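Local structure of stage II sporulation protein SA (3O6Q) at residues 62-74 / 113-126. The protein acts as the toxin of a type II toxin-antitoxin system, killing cells during sporulation unless neutralized by its cognate antitoxin SpoIISB. Numbering follows the deposited sequence.
Sequences KMNLTASLCHYST and FTIETQNYVIKLTS
T66, S68 and C70 each exchange two backbone hydrogen bonds with T125, K123 and V121, respectively, pairing strands 66-71 and 118-125 antiparallel. The bond from T66 N to T125 O is nearly straight, at 2.8 Å and 167°; those of the S68-K123 pair are more bent. Beyond the strand, Y72 N reaches N119 O at 2.9 Å from well above the carbonyl plane, while at the other end S126 OG donates to N64 O at 3.0 Å, in the carbonyl plane. Within this chain, strand 66-71 is an outer strand of the antiparallel sheet of this domain, predicted to be cytoplasmic, beside the hairpin whose type II' turn runs from I115 to Q118; on the hairpin's far side F113-I115 pair with a strand from a chain of another protein. C70 SG forms a disulfide to a second such chain. On the face carrying A67, L69, I122 and L124, L69 CG stands anti to the backbone N (chi1 -170°), which lets CD1 pack on Y120 CB at 3.7 Å and I122 CG1 at 3.8 Å, with F113 CD2 near by. The side chains of Y72 and V121 cross, V121 CG2 coming within 3.5 Å of Y72 CG; the phenol OH bonds to D96. H71 lies alongside Y120, planes inclined at 38°, Y120 CE1 sitting over one imidazole face, 3.5 Å from H71 ND1.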
ATOM      1  N   LYS A  62       2.431 -14.851   2.434  1.00 44.86           N
ATOM      2  CA  LYS A  62       2.321 -14.945   0.988  1.00 45.85           C
ATOM      3  C   LYS A  62       3.336 -14.078   0.201  1.00 44.89           C
ATOM      4  O   LYS A  62       3.233 -13.967  -1.009  1.00 40.88           O
ATOM      5  CB  LYS A  62       0.886 -14.621   0.589  1.00 45.83           C
ATOM      6  CG  LYS A  62      -0.149 -15.638   1.111  1.00 48.39           C
ATOM      7  CD  LYS A  62      -1.477 -15.493   0.346  1.00 52.33           C
ATOM      8  CE  LYS A  62      -2.259 -16.803   0.198  1.00 55.28           C
ATOM      9  NZ  LYS A  62      -3.559 -16.560  -0.574  1.00 56.10           N
HETATM   10  N   MSE A  63       4.337 -13.535   0.891  1.00 44.40           N
HETATM   11  CA  MSE A  63       5.220 -12.560   0.334  1.00 45.43           C
HETATM   12  C   MSE A  63       6.715 -12.852   0.453  1.00 49.97           C
HETATM   13  O   MSE A  63       7.545 -12.020   0.027  1.00 56.97           O
HETATM   14  CB  MSE A  63       4.980 -11.214   1.013  1.00 45.78           C
HETATM   15  CG  MSE A  63       3.774 -10.455   0.572  1.00 45.94           C
HETATM   16 SE   MSE A  63       3.780  -8.791   1.548  1.00 52.52          SE
HETATM   17  CE  MSE A  63       1.911  -8.322   1.380  1.00 40.46           C
ATOM     18  N   ASN A  64       7.120 -13.984   0.987  1.00 48.16           N
ATOM     19  CA  ASN A  64       8.567 -14.243   0.957  1.00 52.37           C
ATOM     20  C   ASN A  64       9.342 -13.356   1.936  1.00 49.61           C
ATOM     21  O   ASN A  64      10.401 -12.766   1.597  1.00 45.69           O
ATOM     22  CB  ASN A  64       9.112 -14.101  -0.485  1.00 56.01           C
ATOM     23  CG  ASN A  64       8.520 -15.165  -1.441  1.00 65.73           C
ATOM     24  OD1 ASN A  64       8.599 -16.358  -1.159  1.00 69.90           O
ATOM     25  ND2 ASN A  64       7.905 -14.724  -2.550  1.00 66.03           N
ATOM     26  N   LEU A  65       8.769 -13.277   3.141  1.00 44.04           N
ATOM     27  CA  LEU A  65       9.345 -12.603   4.255  1.00 43.49           C
ATOM     28  C   LEU A  65       8.571 -13.065   5.503  1.00 44.94           C
ATOM     29  O   LEU A  65       7.462 -13.575   5.386  1.00 45.14           O
ATOM     30  CB  LEU A  65       9.294 -11.066   4.049  1.00 46.08           C
ATOM     31  CG  LEU A  65       7.985 -10.252   4.077  1.00 45.18           C
ATOM     32  CD1 LEU A  65       7.774  -9.622   5.432  1.00 44.81           C
ATOM     33  CD2 LEU A  65       8.011  -9.149   2.993  1.00 45.05           C
ATOM     34  N   THR A  66       9.155 -12.874   6.687  1.00 46.82           N
ATOM     35  CA  THR A  66       8.546 -13.259   7.954  1.00 49.41           C
ATOM     36  C   THR A  66       8.242 -12.005   8.765  1.00 49.91           C
ATOM     37  O   THR A  66       9.082 -11.150   8.901  1.00 51.45           O
ATOM     38  CB  THR A  66       9.509 -14.143   8.774  1.00 51.28           C
ATOM     39  OG1 THR A  66       9.990 -15.211   7.961  1.00 54.83           O
ATOM     40  CG2 THR A  66       8.827 -14.760   9.982  1.00 52.00           C
ATOM     41  N   ALA A  67       7.032 -11.924   9.317  1.00 51.92           N
ATOM     42  CA  ALA A  67       6.639 -10.847  10.223  1.00 49.38           C
ATOM     43  C   ALA A  67       6.201 -11.448  11.564  1.00 50.50           C
ATOM     44  O   ALA A  67       5.623 -12.544  11.613  1.00 51.71           O
ATOM     45  CB  ALA A  67       5.546 -10.022   9.623  1.00 45.97           C
ATOM     46  N   SER A  68       6.501 -10.727  12.644  1.00 49.97           N
ATOM     47  CA  SER A  68       6.160 -11.132  14.005  1.00 49.53           C
ATOM     48  C   SER A  68       5.931  -9.884  14.835  1.00 49.50           C
ATOM     49  O   SER A  68       6.415  -8.813  14.495  1.00 49.79           O
ATOM     50  CB  SER A  68       7.282 -11.911  14.653  1.00 52.03           C
ATOM     51  OG  SER A  68       7.695 -12.994  13.865  1.00 60.77           O
ATOM     52  N   LEU A  69       5.192 -10.059  15.922  1.00 50.52           N
ATOM     53  CA  LEU A  69       4.946  -9.038  16.907  1.00 49.91           C
ATOM     54  C   LEU A  69       5.620  -9.515  18.175  1.00 53.08           C
ATOM     55  O   LEU A  69       5.258 -10.553  18.716  1.00 53.56           O
ATOM     56  CB  LEU A  69       3.449  -8.868  17.136  1.00 48.66           C
ATOM     57  CG  LEU A  69       3.106  -7.627  17.992  1.00 49.52           C
ATOM     58  CD1 LEU A  69       3.744  -6.380  17.423  1.00 46.65           C
ATOM     59  CD2 LEU A  69       1.625  -7.379  18.107  1.00 49.01           C
ATOM     60  N   CYS A  70       6.631  -8.780  18.629  1.00 54.52           N
ATOM     61  CA  CYS A  70       7.461  -9.238  19.717  1.00 55.51           C
ATOM     62  C   CYS A  70       7.274  -8.326  20.917  1.00 55.59           C
ATOM     63  O   CYS A  70       7.235  -7.107  20.774  1.00 52.92           O
ATOM     64  CB  CYS A  70       8.932  -9.267  19.275  1.00 58.30           C
ATOM     65  SG  CYS A  70       9.303 -10.432  17.966  1.00 62.77           S
ATOM     66  N   HIS A  71       7.135  -8.924  22.098  1.00 56.83           N
ATOM     67  CA  HIS A  71       7.074  -8.148  23.320  1.00 58.97           C
ATOM     68  C   HIS A  71       8.375  -7.374  23.417  1.00 58.56           C
ATOM     69  O   HIS A  71       9.423  -7.867  23.004  1.00 59.19           O
ATOM     70  CB  HIS A  71       6.879  -9.058  24.540  1.00 62.42           C
ATOM     71  CG  HIS A  71       5.487  -9.616  24.668  1.00 64.20           C
ATOM     72  ND1 HIS A  71       4.452  -8.912  25.251  1.00 63.90           N
ATOM     73  CD2 HIS A  71       4.961 -10.808  24.280  1.00 64.83           C
ATOM     74  CE1 HIS A  71       3.349  -9.644  25.211  1.00 65.98           C
ATOM     75  NE2 HIS A  71       3.629 -10.795  24.621  1.00 65.07           N
ATOM     76  N   TYR A  72       8.300  -6.151  23.912  1.00 56.91           N
ATOM     77  CA  TYR A  72       9.483  -5.338  24.098  1.00 57.56           C
ATOM     78  C   TYR A  72       9.345  -4.537  25.400  1.00 61.45           C
ATOM     79  O   TYR A  72       9.542  -3.321  25.431  1.00 60.44           O
ATOM     80  CB  TYR A  72       9.706  -4.446  22.870  1.00 53.93           C
ATOM     81  CG  TYR A  72      11.097  -3.844  22.837  1.00 54.14           C
ATOM     82  CD1 TYR A  72      12.187  -4.573  22.380  1.00 53.13           C
ATOM     83  CD2 TYR A  72      11.324  -2.558  23.282  1.00 55.22           C
ATOM     84  CE1 TYR A  72      13.468  -4.038  22.384  1.00 53.39           C
ATOM     85  CE2 TYR A  72      12.594  -2.014  23.277  1.00 55.69           C
ATOM     86  CZ  TYR A  72      13.668  -2.756  22.830  1.00 54.41           C
ATOM     87  OH  TYR A  72      14.941  -2.204  22.855  1.00 54.25           O
ATOM     88  N   SER A  73       9.010  -5.269  26.467  1.00 64.48           N
ATOM     89  CA  SER A  73       8.787  -4.720  27.796  1.00 67.51           C
ATOM     90  C   SER A  73       9.930  -5.022  28.757  1.00 70.60           C
ATOM     91  O   SER A  73      10.558  -4.127  29.310  1.00 69.67           O
ATOM     92  CB  SER A  73       7.513  -5.330  28.388  1.00 69.29           C
ATOM     93  OG  SER A  73       6.425  -5.034  27.579  1.00 67.70           O
ATOM     94  N   THR A  74      10.149  -6.310  28.994  1.00 73.34           N
ATOM     95  CA  THR A  74      11.133  -6.757  29.965  1.00 76.15           C
ATOM     96  C   THR A  74      12.485  -6.828  29.273  1.00 75.25           C
ATOM     97  O   THR A  74      12.564  -6.926  28.043  1.00 72.72           O
ATOM     98  CB  THR A  74      10.753  -8.123  30.525  1.00 78.22           C
ATOM     99  OG1 THR A  74      10.425  -9.010  29.447  1.00 75.61           O
ATOM    100  CG2 THR A  74       9.545  -7.992  31.421  1.00 81.63           C
ATOM    101  N   PHE A 113       6.510  -0.552  18.359  1.00 45.30           N
ATOM    102  CA  PHE A 113       5.081  -0.462  18.246  1.00 46.90           C
ATOM    103  C   PHE A 113       4.461  -0.533  19.636  1.00 50.12           C
ATOM    104  O   PHE A 113       4.908  -1.304  20.490  1.00 49.72           O
ATOM    105  CB  PHE A 113       4.620  -1.618  17.354  1.00 48.21           C
ATOM    106  CG  PHE A 113       3.157  -1.680  17.164  1.00 47.71           C
ATOM    107  CD1 PHE A 113       2.513  -0.699  16.468  1.00 48.18           C
ATOM    108  CD2 PHE A 113       2.429  -2.737  17.667  1.00 51.12           C
ATOM    109  CE1 PHE A 113       1.166  -0.763  16.243  1.00 49.83           C
ATOM    110  CE2 PHE A 113       1.060  -2.817  17.473  1.00 51.99           C
ATOM    111  CZ  PHE A 113       0.423  -1.825  16.755  1.00 51.75           C
ATOM    112  N   THR A 114       3.435   0.285  19.861  1.00 52.70           N
ATOM    113  CA  THR A 114       2.832   0.429  21.202  1.00 56.41           C
ATOM    114  C   THR A 114       1.310   0.253  21.165  1.00 55.19           C
ATOM    115  O   THR A 114       0.633   0.959  20.434  1.00 52.71           O
ATOM    116  CB  THR A 114       3.179   1.801  21.799  1.00 57.27           C
ATOM    117  OG1 THR A 114       4.587   1.990  21.697  1.00 62.10           O
ATOM    118  CG2 THR A 114       2.779   1.907  23.246  1.00 58.07           C
ATOM    119  N   ILE A 115       0.802  -0.710  21.937  1.00 55.57           N
ATOM    120  CA  ILE A 115      -0.635  -0.913  22.123  1.00 55.43           C
ATOM    121  C   ILE A 115      -0.975  -0.457  23.535  1.00 61.78           C
ATOM    122  O   ILE A 115      -0.496  -1.032  24.530  1.00 61.55           O
ATOM    123  CB  ILE A 115      -1.087  -2.389  21.960  1.00 54.24           C
ATOM    124  CG1 ILE A 115      -0.639  -2.963  20.583  1.00 51.20           C
ATOM    125  CG2 ILE A 115      -2.633  -2.512  22.216  1.00 53.94           C
ATOM    126  CD1 ILE A 115      -0.876  -4.512  20.409  1.00 49.20           C
ATOM    127  N   GLU A 116      -1.801   0.582  23.605  1.00 66.07           N
ATOM    128  CA  GLU A 116      -2.135   1.250  24.849  1.00 71.88           C
ATOM    129  C   GLU A 116      -0.885   1.590  25.673  1.00 73.36           C
ATOM    130  O   GLU A 116      -0.203   2.554  25.347  1.00 74.44           O
ATOM    131  CB  GLU A 116      -3.187   0.441  25.628  1.00 79.39           C
ATOM    132  CG  GLU A 116      -4.566   0.560  24.991  1.00 82.15           C
ATOM    133  CD  GLU A 116      -5.595  -0.352  25.624  1.00 88.61           C
ATOM    134  OE1 GLU A 116      -5.551  -0.530  26.867  1.00101.80           O
ATOM    135  OE2 GLU A 116      -6.455  -0.890  24.880  1.00 87.27           O
ATOM    136  N   THR A 117      -0.571   0.803  26.699  1.00 74.16           N
ATOM    137  CA  THR A 117       0.593   1.059  27.530  1.00 76.20           C
ATOM    138  C   THR A 117       1.727   0.054  27.261  1.00 74.30           C
ATOM    139  O   THR A 117       2.783   0.126  27.891  1.00 73.56           O
ATOM    140  CB  THR A 117       0.229   0.990  29.047  1.00 83.82           C
ATOM    141  OG1 THR A 117      -0.351  -0.287  29.335  1.00 83.34           O
ATOM    142  CG2 THR A 117      -0.748   2.107  29.461  1.00 86.78           C
ATOM    143  N   GLN A 118       1.513  -0.892  26.345  1.00 71.01           N
ATOM    144  CA  GLN A 118       2.427  -2.009  26.185  1.00 67.96           C
ATOM    145  C   GLN A 118       3.299  -1.858  24.960  1.00 63.08           C
ATOM    146  O   GLN A 118       2.809  -1.510  23.884  1.00 59.75           O
ATOM    147  CB  GLN A 118       1.659  -3.331  26.145  1.00 69.84           C
ATOM    148  CG  GLN A 118       1.254  -3.820  27.546  1.00 76.18           C
ATOM    149  CD  GLN A 118       1.039  -5.336  27.619  1.00 77.12           C
ATOM    150  OE1 GLN A 118       1.006  -6.047  26.594  1.00 74.00           O
ATOM    151  NE2 GLN A 118       0.865  -5.832  28.843  1.00 80.75           N
ATOM    152  N   ASN A 119       4.589  -2.126  25.140  1.00 62.44           N
ATOM    153  CA  ASN A 119       5.588  -1.994  24.084  1.00 61.08           C
ATOM    154  C   ASN A 119       5.859  -3.290  23.377  1.00 60.02           C
ATOM    155  O   ASN A 119       5.996  -4.336  23.987  1.00 62.39           O
ATOM    156  CB  ASN A 119       6.894  -1.435  24.641  1.00 62.25           C
ATOM    157  CG  ASN A 119       6.747   0.028  25.094  1.00 63.25           C
ATOM    158  OD1 ASN A 119       5.853   0.742  24.655  1.00 63.73           O
ATOM    159  ND2 ASN A 119       7.595   0.448  26.005  1.00 65.08           N
ATOM    160  N   TYR A 120       5.955  -3.184  22.065  1.00 59.42           N
ATOM    161  CA  TYR A 120       6.258  -4.296  21.213  1.00 60.35           C
ATOM    162  C   TYR A 120       7.208  -3.824  20.116  1.00 57.79           C
ATOM    163  O   TYR A 120       7.527  -2.625  20.019  1.00 59.03           O
ATOM    164  CB  TYR A 120       4.972  -4.837  20.546  1.00 61.68           C
ATOM    165  CG  TYR A 120       3.922  -5.388  21.483  1.00 63.64           C
ATOM    166  CD1 TYR A 120       3.852  -6.745  21.723  1.00 66.82           C
ATOM    167  CD2 TYR A 120       2.989  -4.562  22.103  1.00 65.41           C
ATOM    168  CE1 TYR A 120       2.899  -7.279  22.563  1.00 68.69           C
ATOM    169  CE2 TYR A 120       2.008  -5.092  22.963  1.00 69.42           C
ATOM    170  CZ  TYR A 120       1.974  -6.466  23.184  1.00 70.70           C
ATOM    171  OH  TYR A 120       1.039  -7.067  24.012  1.00 74.68           O
ATOM    172  N   VAL A 121       7.669  -4.782  19.310  1.00 51.86           N
ATOM    173  CA  VAL A 121       8.455  -4.480  18.139  1.00 49.35           C
ATOM    174  C   VAL A 121       7.954  -5.391  17.042  1.00 47.71           C
ATOM    175  O   VAL A 121       7.866  -6.576  17.229  1.00 50.94           O
ATOM    176  CB  VAL A 121       9.973  -4.660  18.416  1.00 48.79           C
ATOM    177  CG1 VAL A 121      10.771  -4.586  17.147  1.00 46.74           C
ATOM    178  CG2 VAL A 121      10.450  -3.598  19.360  1.00 48.00           C
ATOM    179  N   ILE A 122       7.531  -4.815  15.932  1.00 47.58           N
ATOM    180  CA  ILE A 122       7.194  -5.588  14.766  1.00 44.81           C
ATOM    181  C   ILE A 122       8.514  -5.968  14.082  1.00 44.77           C
ATOM    182  O   ILE A 122       9.211  -5.103  13.557  1.00 44.01           O
ATOM    183  CB  ILE A 122       6.314  -4.778  13.786  1.00 43.51           C
ATOM    184  CG1 ILE A 122       4.985  -4.365  14.412  1.00 43.66           C
ATOM    185  CG2 ILE A 122       5.991  -5.617  12.532  1.00 42.48           C
ATOM    186  CD1 ILE A 122       4.395  -3.106  13.743  1.00 41.17           C
ATOM    187  N   LYS A 123       8.841  -7.256  14.093  1.00 44.63           N
ATOM    188  CA  LYS A 123      10.006  -7.785  13.404  1.00 45.27           C
ATOM    189  C   LYS A 123       9.686  -8.244  12.001  1.00 44.68           C
ATOM    190  O   LYS A 123       8.915  -9.176  11.836  1.00 45.64           O
ATOM    191  CB  LYS A 123      10.548  -8.977  14.177  1.00 47.78           C
ATOM    192  CG  LYS A 123      11.843  -9.594  13.636  1.00 48.91           C
ATOM    193  CD  LYS A 123      12.380 -10.627  14.607  1.00 52.59           C
ATOM    194  CE  LYS A 123      13.590 -11.370  14.050  1.00 57.02           C
ATOM    195  NZ  LYS A 123      14.037 -12.543  14.900  1.00 58.64           N
ATOM    196  N   LEU A 124      10.309  -7.615  11.005  1.00 44.12           N
ATOM    197  CA  LEU A 124      10.283  -8.084   9.604  1.00 43.02           C
ATOM    198  C   LEU A 124      11.656  -8.553   9.117  1.00 45.69           C
ATOM    199  O   LEU A 124      12.619  -7.766   9.086  1.00 48.37           O
ATOM    200  CB  LEU A 124       9.843  -6.971   8.672  1.00 41.25           C
ATOM    201  CG  LEU A 124       8.558  -6.206   9.033  1.00 40.86           C
ATOM    202  CD1 LEU A 124       8.350  -5.135   8.001  1.00 37.86           C
ATOM    203  CD2 LEU A 124       7.332  -7.120   9.165  1.00 38.26           C
ATOM    204  N   THR A 125      11.746  -9.817   8.704  1.00 43.78           N
ATOM    205  CA  THR A 125      12.960 -10.355   8.088  1.00 45.88           C
ATOM    206  C   THR A 125      12.657 -11.050   6.763  1.00 46.79           C
ATOM    207  O   THR A 125      11.516 -11.399   6.481  1.00 44.98           O
ATOM    208  CB  THR A 125      13.635 -11.412   8.961  1.00 46.46           C
ATOM    209  OG1 THR A 125      12.768 -12.545   9.031  1.00 48.62           O
ATOM    210  CG2 THR A 125      13.947 -10.854  10.347  1.00 45.76           C
ATOM    211  N   SER A 126      13.702 -11.283   5.974  1.00 47.04           N
ATOM    212  CA  SER A 126      13.533 -11.843   4.650  1.00 46.59           C
ATOM    213  C   SER A 126      14.855 -12.419   4.206  1.00 48.76           C
ATOM    214  O   SER A 126      15.901 -11.854   4.469  1.00 48.11           O
ATOM    215  CB  SER A 126      13.080 -10.753   3.671  1.00 44.45           C
ATOM    216  OG  SER A 126      12.865 -11.250   2.374  1.00 44.22           O
TER